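Local coordinates for protein amidohydrolase (Brucella melitensis biovar Abortus, PDB 4F0L) that binds a metal ion in an amidohydrolase-type barrel and probably acts as a hydrolytic deaminase, at residues A108-L111 and R112-D116; D425-R429 and G430-V434; G436-H439 and R440-E444; E444-R447 and A448-K451. All coordinates share one frame; numbering follows the deposited sequence.

Contact 1: A108-L111 and R112-D116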
loop_
_atom_site.group_PDB
_atom_site.type_symbol
_atom_site.label_atom_id
_atom_site.label_comp_id
_atom_site.label_asym_id
_atom_site.label_seq_id
_atom_site.Cartn_x
_atom_site.Cartn_y
_atom_site.Cartn_z
ATOM N N ALA B 108 -13.856 22.281 -7.348
ATOM C CA ALA B 108 -12.748 22.337 -6.382
ATOM C C ALA B 108 -12.223 20.969 -5.990
ATOM O O ALA B 108 -11.000 20.743 -5.971
ATOM C CB ALA B 108 -13.161 23.099 -5.132
ATOM N N VAL B 109 -13.127 20.052 -5.679
ATOM C CA VAL B 109 -12.770 18.675 -5.373
ATOM C C VAL B 109 -12.094 17.968 -6.567
ATOM O O VAL B 109 -11.030 17.354 -6.403
ATOM C CB VAL B 109 -13.985 17.878 -4.906
ATOM C CG1 VAL B 109 -13.641 16.405 -4.742
ATOM C CG2 VAL B 109 -14.522 18.476 -3.595
ATOM N N ALA B 110 -12.707 18.069 -7.751
ATOM C CA ALA B 110 -12.122 17.451 -8.944
ATOM C C ALA B 110 -10.742 18.027 -9.266
ATOM O O ALA B 110 -9.837 17.301 -9.634
ATOM C CB ALA B 110 -13.052 17.630 -10.133
ATOM N N LEU B 111 -10.578 19.334 -9.143
ATOM C CA LEU B 111 -9.262 19.918 -9.383
ATOM C C LEU B 111 -8.210 19.331 -8.458
ATOM O O LEU B 111 -7.139 18.885 -8.933
ATOM C CB LEU B 111 -9.274 21.452 -9.314
ATOM C CG LEU B 111 -7.901 22.133 -9.457
ATOM C CD1 LEU B 111 -7.270 21.806 -10.795
ATOM C CD2 LEU B 111 -7.997 23.647 -9.245
ATOM N N ARG B 112 -8.491 19.285 -7.156
ATOM C CA ARG B 112 -7.485 18.817 -6.210
ATOM C C ARG B 112 -7.185 17.334 -6.413
ATOM O O ARG B 112 -6.048 16.898 -6.246
ATOM C CB ARG B 112 -7.915 19.095 -4.771
ATOM C CG ARG B 112 -6.873 18.786 -3.723
ATOM C CD ARG B 112 -5.631 19.668 -3.907
ATOM N NE ARG B 112 -4.499 19.314 -3.041
ATOM C CZ ARG B 112 -3.627 18.318 -3.279
ATOM N NH1 ARG B 112 -3.713 17.554 -4.350
ATOM N NH2 ARG B 112 -2.657 18.090 -2.419
ATOM N N LEU B 113 -8.201 16.572 -6.779
ATOM C CA LEU B 113 -8.009 15.175 -7.182
ATOM C C LEU B 113 -7.110 15.001 -8.398
ATOM O O LEU B 113 -6.185 14.160 -8.405
ATOM C CB LEU B 113 -9.344 14.547 -7.496
ATOM C CG LEU B 113 -9.248 13.166 -8.142
ATOM C CD1 LEU B 113 -8.508 12.185 -7.246
ATOM C CD2 LEU B 113 -10.634 12.637 -8.586
ATOM N N TYR B 114 -7.365 15.806 -9.420
ATOM C CA TYR B 114 -6.584 15.672 -10.646
ATOM C C TYR B 114 -5.143 16.123 -10.407
ATOM O O TYR B 114 -4.215 15.562 -10.990
ATOM C CB TYR B 114 -7.261 16.394 -11.841
ATOM C CG TYR B 114 -8.653 15.852 -12.204
ATOM C CD1 TYR B 114 -9.032 14.539 -11.904
ATOM C CD2 TYR B 114 -9.582 16.647 -12.852
ATOM C CE1 TYR B 114 -10.295 14.061 -12.213
ATOM C CE2 TYR B 114 -10.817 16.173 -13.179
ATOM C CZ TYR B 114 -11.179 14.885 -12.858
ATOM O OH TYR B 114 -12.430 14.394 -13.165
ATOM N N VAL B 115 -4.936 17.110 -9.529
ATOM C CA VAL B 115 -3.582 17.459 -9.123
ATOM C C VAL B 115 -2.879 16.268 -8.433
ATOM O O VAL B 115 -1.720 15.933 -8.725
ATOM C CB VAL B 115 -3.569 18.705 -8.231
ATOM C CG1 VAL B 115 -2.270 18.779 -7.408
ATOM C CG2 VAL B 115 -3.806 19.972 -9.066
ATOM N N ASP B 116 -3.575 15.646 -7.494
ATOM C CA ASP B 116 -3.057 14.462 -6.808
ATOM C C ASP B 116 -2.715 13.332 -7.841
ATOM O O ASP B 116 -1.639 12.718 -7.804
ATOM C CB ASP B 116 -4.138 14.008 -5.813
ATOM C CG ASP B 116 -3.583 13.490 -4.529
ATOM O OD1 ASP B 116 -2.569 12.761 -4.633
ATOM O OD2 ASP B 116 -4.200 13.750 -3.430
#
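The carbonyl oxygen of Ala-110 receives the backbone N-H of Tyr-114, with N to O 2.9 Å, and the phenol ring of the same tyrosine lies against it. Ala-110 O sits over one face of the ring, 3.1 Å above its plane and displaced toward the rim, nearest to Tyr-114 CG at 3.2 Å. The ring is brought back over the preceding turn because CG stands anti to the carbonyl carbon (chi1 -61°), so that Tyr-114 CE2 also meets Ala-110 CB at 4.0 Å. One residue on, Val-115 N donates to Leu-111 O, and the CD1 branch of Leu-111 approaches Val-115 CG2 at 4.3 Å, a looser apolar pair. Arg-112 and Leu-113 continue the i to i+4 ladder through Ala-108 O and Val-109 O. Tyr-114 OH bonds Glu-127, and Arg-112 NE forms a salt bridge with Glu-446. The Arg-112 and Asp-116 charges make just a long ion pair, with no N-H directed at the oxygen; Asp-116 OD2 is hydrogen-bonded to Tyr-71 OH. The turns belong to helix 103-119, packed against helix 145-157 through Ala-110, Leu-111 and Tyr-114 and against helix 442-457 through Leu-111 and Arg-112, while Tyr-114 reaches strand 122-129 through Glu-127.

Contact 2: D425-R429 and G430-V434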
loop_
_atom_site.group_PDB
_atom_site.type_symbol
_atom_site.label_atom_id
_atom_site.label_comp_id
_atom_site.label_asym_id
_atom_site.label_seq_id
_atom_site.Cartn_x
_atom_site.Cartn_y
_atom_site.Cartn_z
ATOM N N ASP B 425 9.047 14.569 -12.541
ATOM C CA ASP B 425 8.329 15.460 -13.454
ATOM C C ASP B 425 7.239 14.728 -14.215
ATOM O O ASP B 425 7.331 13.525 -14.470
ATOM C CB ASP B 425 9.311 16.115 -14.434
ATOM C CG ASP B 425 10.328 17.004 -13.733
ATOM O OD1 ASP B 425 10.198 17.280 -12.529
ATOM O OD2 ASP B 425 11.294 17.460 -14.400
ATOM N N VAL B 426 6.213 15.466 -14.613
ATOM C CA VAL B 426 5.135 14.893 -15.370
ATOM C C VAL B 426 4.705 15.901 -16.428
ATOM O O VAL B 426 4.472 17.063 -16.107
ATOM C CB VAL B 426 3.926 14.565 -14.464
ATOM C CG1 VAL B 426 2.802 13.971 -15.301
ATOM C CG2 VAL B 426 4.319 13.653 -13.269
ATOM N N TRP B 427 4.639 15.445 -17.679
ATOM C CA TRP B 427 4.187 16.239 -18.798
ATOM C C TRP B 427 2.905 15.709 -19.345
ATOM O O TRP B 427 2.744 14.488 -19.522
ATOM C CB TRP B 427 5.171 16.158 -19.907
ATOM C CG TRP B 427 6.558 16.726 -19.655
ATOM C CD1 TRP B 427 7.071 17.926 -20.085
ATOM C CD2 TRP B 427 7.649 16.087 -18.922
ATOM N NE1 TRP B 427 8.377 18.080 -19.693
ATOM C CE2 TRP B 427 8.781 17.000 -18.992
ATOM C CE3 TRP B 427 7.786 14.892 -18.223
ATOM C CZ2 TRP B 427 9.993 16.712 -18.374
ATOM C CZ3 TRP B 427 9.023 14.584 -17.674
ATOM C CH2 TRP B 427 10.096 15.483 -17.730
ATOM N N VAL B 428 1.996 16.623 -19.685
ATOM C CA VAL B 428 0.778 16.298 -20.436
ATOM C C VAL B 428 0.671 17.263 -21.633
ATOM O O VAL B 428 0.722 18.487 -21.467
ATOM C CB VAL B 428 -0.477 16.382 -19.538
ATOM C CG1 VAL B 428 -1.748 16.226 -20.373
ATOM C CG2 VAL B 428 -0.414 15.307 -18.426
ATOM N N ARG B 429 0.547 16.703 -22.827
ATOM C CA ARG B 429 0.555 17.472 -24.073
ATOM C C ARG B 429 1.759 18.378 -24.099
ATOM O O ARG B 429 1.677 19.530 -24.523
ATOM C CB ARG B 429 -0.749 18.251 -24.312
ATOM C CG ARG B 429 -2.000 17.365 -24.287
ATOM C CD ARG B 429 -3.250 18.096 -24.772
ATOM N NE ARG B 429 -3.538 19.256 -23.960
ATOM C CZ ARG B 429 -4.116 19.212 -22.762
ATOM N NH1 ARG B 429 -4.517 18.045 -22.226
ATOM N NH2 ARG B 429 -4.313 20.345 -22.078
ATOM N N GLY B 430 2.905 17.826 -23.679
ATOM C CA GLY B 430 4.133 18.550 -23.700
ATOM C C GLY B 430 4.273 19.624 -22.628
ATOM O O GLY B 430 5.317 20.263 -22.569
ATOM N N VAL B 431 3.281 19.815 -21.765
ATOM C CA VAL B 431 3.372 20.872 -20.716
ATOM C C VAL B 431 3.761 20.233 -19.396
ATOM O O VAL B 431 3.100 19.306 -18.938
ATOM C CB VAL B 431 2.033 21.635 -20.534
ATOM C CG1 VAL B 431 2.147 22.671 -19.391
ATOM C CG2 VAL B 431 1.612 22.287 -21.856
ATOM N N LYS B 432 4.838 20.719 -18.774
ATOM C CA LYS B 432 5.288 20.141 -17.495
ATOM C C LYS B 432 4.368 20.567 -16.380
ATOM O O LYS B 432 4.435 21.699 -15.942
ATOM C CB LYS B 432 6.736 20.546 -17.155
ATOM C CG LYS B 432 7.272 19.743 -15.973
ATOM C CD LYS B 432 8.636 20.203 -15.506
ATOM C CE LYS B 432 9.735 19.729 -16.409
ATOM N NZ LYS B 432 11.080 20.105 -15.889
ATOM N N GLN B 433 3.484 19.667 -15.941
ATOM C CA GLN B 433 2.524 20.024 -14.924
ATOM C C GLN B 433 3.087 19.791 -13.511
ATOM O O GLN B 433 2.714 20.513 -12.605
ATOM C CB GLN B 433 1.196 19.288 -15.095
ATOM C CG GLN B 433 0.441 19.636 -16.372
ATOM C CD GLN B 433 -0.105 21.063 -16.354
ATOM O OE1 GLN B 433 -0.039 21.729 -15.327
ATOM N NE2 GLN B 433 -0.595 21.547 -17.492
ATOM N N VAL B 434 3.997 18.828 -13.364
ATOM C CA VAL B 434 4.548 18.442 -12.079
ATOM C C VAL B 434 6.056 18.549 -12.165
ATOM O O VAL B 434 6.664 18.073 -13.134
ATOM C CB VAL B 434 4.122 17.001 -11.705
ATOM C CG1 VAL B 434 4.785 16.572 -10.375
ATOM C CG2 VAL B 434 2.587 16.907 -11.659
HETATM O O HOH W 1 -1.266 19.800 -19.741
#
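Val-426 and Val-434 pack side by side in a tight beta hairpin, CB to CB 3.7 Å, with both side chains pointing the same way, toward Leu-118 and Thr-123. Strands 422-428 and 431-435 are joined by a type I' turn from Val-428 to Val-431, with Arg-429 and Gly-430 at its corners. A classic bulge interrupts the ladder: Val-426 O takes both Gln-433 N at 2.8 Å and Val-434 N at 3.3 Å, the latter on a lone pair in the carbonyl plane. On the other sheet face Lys-432 runs alongside Trp-427. Its CB lies over the five-membered ring, 4.2 Å from the centroid and 28° off the normal, a CH-pi contact, and its CE touches Trp-427 CZ2 at 3.6 Å. The ammonium group reaches Asp-425 OD2 from above the carboxylate plane, NZ to OD2 3.0 Å, and also pairs with Glu-52; Gln-54 donates to the same OD2. At the turn the backbones of Val-428 and Val-431 are doubly bonded, but the side chains are looser: Val-431 is exposed, and Arg-429 runs off toward Glu-207 and Ser-392. Gln-433 OE1 accepts from Arg-440, and a water donates a hydrogen bond to Val-428 O and accepts one from Gln-433 NE2, its oxygen 2.9 Å from both atoms.

Contact 3: G436-H439 and R440-E444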
loop_
_atom_site.group_PDB
_atom_site.type_symbol
_atom_site.label_atom_id
_atom_site.label_comp_id
_atom_site.label_asym_id
_atom_site.label_seq_id
_atom_site.Cartn_x
_atom_site.Cartn_y
_atom_site.Cartn_z
ATOM N N GLY B 436 9.550 17.967 -9.691
ATOM C CA GLY B 436 10.054 17.422 -8.440
ATOM C C GLY B 436 8.903 16.983 -7.535
ATOM O O GLY B 436 8.907 17.279 -6.351
ATOM N N GLY B 437 7.904 16.324 -8.099
ATOM C CA GLY B 437 6.805 15.812 -7.305
ATOM C C GLY B 437 5.688 16.785 -6.998
ATOM O O GLY B 437 4.665 16.393 -6.461
ATOM N N ARG B 438 5.863 18.052 -7.349
ATOM C CA ARG B 438 4.901 19.107 -7.026
ATOM C C ARG B 438 4.216 19.675 -8.284
ATOM O O ARG B 438 4.868 20.154 -9.208
ATOM C CB ARG B 438 5.636 20.214 -6.288
ATOM C CG ARG B 438 4.779 21.424 -5.972
ATOM C CD ARG B 438 5.606 22.555 -5.320
ATOM N NE ARG B 438 5.749 22.336 -3.902
ATOM C CZ ARG B 438 4.849 22.663 -2.982
ATOM N NH1 ARG B 438 3.726 23.269 -3.298
ATOM N NH2 ARG B 438 5.094 22.398 -1.703
ATOM N N HIS B 439 2.895 19.635 -8.291
ATOM C CA HIS B 439 2.100 20.306 -9.306
ATOM C C HIS B 439 2.186 21.776 -9.133
ATOM O O HIS B 439 2.091 22.288 -8.022
ATOM C CB HIS B 439 0.641 19.878 -9.209
ATOM C CG HIS B 439 -0.230 20.287 -10.403
ATOM N ND1 HIS B 439 -0.707 21.550 -10.560
ATOM C CD2 HIS B 439 -0.714 19.552 -11.471
ATOM C CE1 HIS B 439 -1.445 21.613 -11.667
ATOM N NE2 HIS B 439 -1.453 20.387 -12.242
ATOM N N ARG B 440 2.315 22.466 -10.260
ATOM C CA ARG B 440 2.428 23.909 -10.270
ATOM C C ARG B 440 1.283 24.656 -9.536
ATOM O O ARG B 440 1.499 25.747 -9.107
ATOM C CB ARG B 440 2.572 24.407 -11.724
ATOM C CG ARG B 440 1.430 23.997 -12.628
ATOM C CD ARG B 440 1.604 24.506 -14.056
ATOM N NE ARG B 440 0.601 25.542 -14.357
ATOM C CZ ARG B 440 -0.712 25.312 -14.515
ATOM N NH1 ARG B 440 -1.487 26.332 -14.763
ATOM N NH2 ARG B 440 -1.274 24.070 -14.438
ATOM N N LEU B 441 0.100 24.068 -9.392
ATOM C CA LEU B 441 -1.039 24.681 -8.667
ATOM C C LEU B 441 -1.487 23.939 -7.366
ATOM O O LEU B 441 -2.625 24.111 -6.875
ATOM C CB LEU B 441 -2.240 24.729 -9.641
ATOM C CG LEU B 441 -2.220 25.604 -10.906
ATOM C CD1 LEU B 441 -3.585 25.609 -11.620
ATOM C CD2 LEU B 441 -1.785 27.020 -10.574
ATOM N N ARG B 442 -0.614 23.100 -6.791
ATOM C CA ARG B 442 -1.026 22.284 -5.632
ATOM C C ARG B 442 -1.608 23.122 -4.502
ATOM O O ARG B 442 -2.702 22.842 -4.009
ATOM C CB ARG B 442 0.139 21.423 -5.096
ATOM C CG ARG B 442 -0.235 20.525 -3.915
ATOM C CD ARG B 442 0.950 20.177 -3.016
ATOM N NE ARG B 442 1.866 19.243 -3.674
ATOM C CZ ARG B 442 3.003 18.787 -3.151
ATOM N NH1 ARG B 442 3.417 19.196 -1.967
ATOM N NH2 ARG B 442 3.730 17.905 -3.827
ATOM N N ASP B 443 -0.888 24.165 -4.094
ATOM C CA ASP B 443 -1.293 24.915 -2.900
ATOM C C ASP B 443 -2.608 25.684 -3.104
ATOM O O ASP B 443 -3.450 25.727 -2.230
ATOM C CB ASP B 443 -0.172 25.844 -2.455
ATOM C CG ASP B 443 1.054 25.078 -1.971
ATOM O OD1 ASP B 443 0.940 23.873 -1.651
ATOM O OD2 ASP B 443 2.129 25.689 -1.878
ATOM N N GLU B 444 -2.770 26.275 -4.280
ATOM C CA GLU B 444 -4.000 26.987 -4.607
ATOM C C GLU B 444 -5.177 25.986 -4.669
ATOM O O GLU B 444 -6.254 26.210 -4.087
ATOM C CB GLU B 444 -3.860 27.706 -5.967
ATOM C CG GLU B 444 -2.745 28.753 -6.108
ATOM C CD GLU B 444 -1.353 28.220 -6.493
ATOM O OE1 GLU B 444 -1.088 27.006 -6.402
ATOM O OE2 GLU B 444 -0.479 29.060 -6.851
HETATM O O HOH W 2 2.671 21.855 -0.339
#
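His-439 CG stands anti to the backbone N (chi1 -168°) and the ring is turned by a chi2 of -78°, which sets ND1 in front of the backbone N-H of Leu-441, the N-cap residue of helix 442-457. The bond, Leu-441 N to His-439 ND1 2.9 Å, is nearly straight at 166° and meets the ring edge in its plane; because the backbone N-H is the donor, ND1 must be the acceptor. Since His-439 NE2 donates to Ala-157 O, both ring nitrogens are used and the rotation of the ring is fixed. The carbonyl of the same residue closes a type I turn by accepting Arg-442 N, N to O 3.1 Å, with the donor lying above the carbonyl plane. On the outer side Arg-438 and Arg-442 cross at about a right angle. Arg-442 NH1 stands over one face of the Arg-438 guanidinium, 3.6 Å from its NH2; a water, Asp-443 and Glu-119 beside them probably offset the like charges. Arg-438 NH1 makes weak bonds to both oxygens of Asp-443, OD2 at 3.2 Å, as part of a salt bridge; the water accepts from Arg-438 NH2 and Arg-442 NH1 and donates to Asp-443 OD1. Arg-442 NE pairs with Glu-119, while its NH2 gives a weak bond to Gly-437 O, in the guanidinium plane. The segment thus leads from edge strand 438-439 into helix 442-457, with His-439 packed on Val-115 and Leu-118 of helix 103-119 and Arg-440 tied back to strand 431-435.

Contact 4: E444-R447 and A448-K451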
loop_
_atom_site.group_PDB
_atom_site.type_symbol
_atom_site.label_atom_id
_atom_site.label_comp_id
_atom_site.label_asym_id
_atom_site.label_seq_id
_atom_site.Cartn_x
_atom_site.Cartn_y
_atom_site.Cartn_z
ATOM N N GLU B 444 -2.770 26.275 -4.280
ATOM C CA GLU B 444 -4.000 26.987 -4.607
ATOM C C GLU B 444 -5.177 25.986 -4.669
ATOM O O GLU B 444 -6.254 26.210 -4.087
ATOM C CB GLU B 444 -3.860 27.706 -5.967
ATOM C CG GLU B 444 -2.745 28.753 -6.108
ATOM C CD GLU B 444 -1.353 28.220 -6.493
ATOM O OE1 GLU B 444 -1.088 27.006 -6.402
ATOM O OE2 GLU B 444 -0.479 29.060 -6.851
ATOM N N ALA B 445 -4.959 24.866 -5.342
ATOM C CA ALA B 445 -5.998 23.839 -5.426
ATOM C C ALA B 445 -6.381 23.330 -4.046
ATOM O O ALA B 445 -7.566 23.131 -3.750
ATOM C CB ALA B 445 -5.562 22.692 -6.316
ATOM N N GLU B 446 -5.377 23.129 -3.195
ATOM C CA GLU B 446 -5.612 22.678 -1.817
ATOM C C GLU B 446 -6.443 23.646 -0.981
ATOM O O GLU B 446 -7.341 23.224 -0.223
ATOM C CB GLU B 446 -4.275 22.411 -1.128
ATOM C CG GLU B 446 -4.384 21.925 0.303
ATOM C CD GLU B 446 -5.055 20.566 0.433
ATOM O OE1 GLU B 446 -5.402 19.901 -0.573
ATOM O OE2 GLU B 446 -5.251 20.162 1.588
ATOM N N ARG B 447 -6.126 24.935 -1.063
ATOM C CA ARG B 447 -6.922 25.928 -0.310
ATOM C C ARG B 447 -8.387 25.857 -0.716
ATOM O O ARG B 447 -9.271 25.873 0.133
ATOM C CB ARG B 447 -6.394 27.348 -0.488
ATOM C CG ARG B 447 -5.185 27.665 0.355
ATOM C CD ARG B 447 -4.790 29.160 0.262
ATOM N NE ARG B 447 -4.153 29.487 -1.033
ATOM C CZ ARG B 447 -2.848 29.351 -1.314
ATOM N NH1 ARG B 447 -2.383 29.661 -2.523
ATOM N NH2 ARG B 447 -1.985 28.941 -0.391
ATOM N N ALA B 448 -8.652 25.780 -2.012
ATOM C CA ALA B 448 -10.031 25.703 -2.477
ATOM C C ALA B 448 -10.690 24.370 -2.037
ATOM O O ALA B 448 -11.859 24.343 -1.642
ATOM C CB ALA B 448 -10.084 25.885 -3.991
ATOM N N PHE B 449 -9.925 23.283 -2.072
ATOM C CA PHE B 449 -10.418 21.988 -1.621
ATOM C C PHE B 449 -10.800 21.999 -0.136
ATOM O O PHE B 449 -11.865 21.507 0.216
ATOM C CB PHE B 449 -9.368 20.909 -1.895
ATOM C CG PHE B 449 -9.724 19.550 -1.373
ATOM C CD1 PHE B 449 -10.816 18.852 -1.865
ATOM C CD2 PHE B 449 -8.950 18.957 -0.381
ATOM C CE1 PHE B 449 -11.153 17.597 -1.376
ATOM C CE2 PHE B 449 -9.284 17.699 0.104
ATOM C CZ PHE B 449 -10.390 17.019 -0.398
ATOM N N GLN B 450 -9.949 22.562 0.723
ATOM C CA GLN B 450 -10.232 22.602 2.177
ATOM C C GLN B 450 -11.473 23.460 2.467
ATOM O O GLN B 450 -12.280 23.105 3.325
ATOM C CB GLN B 450 -9.036 23.110 2.995
ATOM C CG GLN B 450 -7.822 22.179 2.979
ATOM C CD GLN B 450 -8.125 20.830 3.602
ATOM O OE1 GLN B 450 -8.979 20.728 4.463
ATOM N NE2 GLN B 450 -7.456 19.795 3.140
ATOM N N LYS B 451 -11.660 24.536 1.703
ATOM C CA LYS B 451 -12.869 25.353 1.837
ATOM C C LYS B 451 -14.108 24.520 1.494
ATOM O O LYS B 451 -15.038 24.435 2.297
ATOM C CB LYS B 451 -12.764 26.594 0.953
ATOM C CG LYS B 451 -13.849 27.652 1.158
ATOM C CD LYS B 451 -13.576 28.863 0.251
ATOM C CE LYS B 451 -14.814 29.742 -0.021
ATOM N NZ LYS B 451 -14.926 30.976 0.818
#
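Helix 442-457, the C-terminal helix of the chain, carries an i to i+4 side-chain bond between Glu-446 and Gln-450 on the flank facing the second subunit. Gln-450 NE2 donates to Glu-446 OE2 at 2.7 Å, with an N-H...O angle of 164°. The acceptor lies in the amide plane of the glutamine, but the amide nitrogen approaches from above the carboxylate plane, the two flat groups being turned 57° apart. Glu-446 has CG anti to its own backbone N (chi1 -179°) and then bends at chi2, which carries the carboxylate forward along the helix toward Gln-450. Its other oxygen, OE1, comes obliquely to Phe-449 CD2 at 3.7 Å. That oxygen also forms a salt bridge with Arg-402 of the second subunit, which together with Arg-112 would be expected to favour the ionised carboxylate. Ala-445 and Phe-449 form the inner side against helix 103-119, Phe-449 also meeting the Tyr-71 ring, whereas Glu-444, Arg-447, Ala-448 and Lys-451 line the exposed side. Regular i to i+4 backbone bonds continue through the segment; the shortest are Phe-449 N to Ala-445 O and Gln-450 N to Glu-446 O, both 2.9 Å.

In the fold
Contact 3 connects the group. It touches contact 1, about 11 Å away between centres, through Val-115 CG1 against His-439 CB (3.6 Å), shares Glu-444 of helix 442-457 with contact 4, and joins contact 2 through neighbouring strands of one sheet and through Asp-425 OD1 with Gly-436 N (3.0 Å). Contacts 1 and 4, centres about 9 Å apart, meet in the salt bridge Arg-112 NE to Glu-446 OE1 (2.7 Å), whereas the nearest atoms of contacts 1 and 2 stay about 5 Å apart. Contact 4 binds the second subunit by a salt bridge and packing, contact 1 just by a long, weak ion pair. In contact 1, the Leu-113 side chain is about 7 Å from that of His-67 and about 11 Å from the iron.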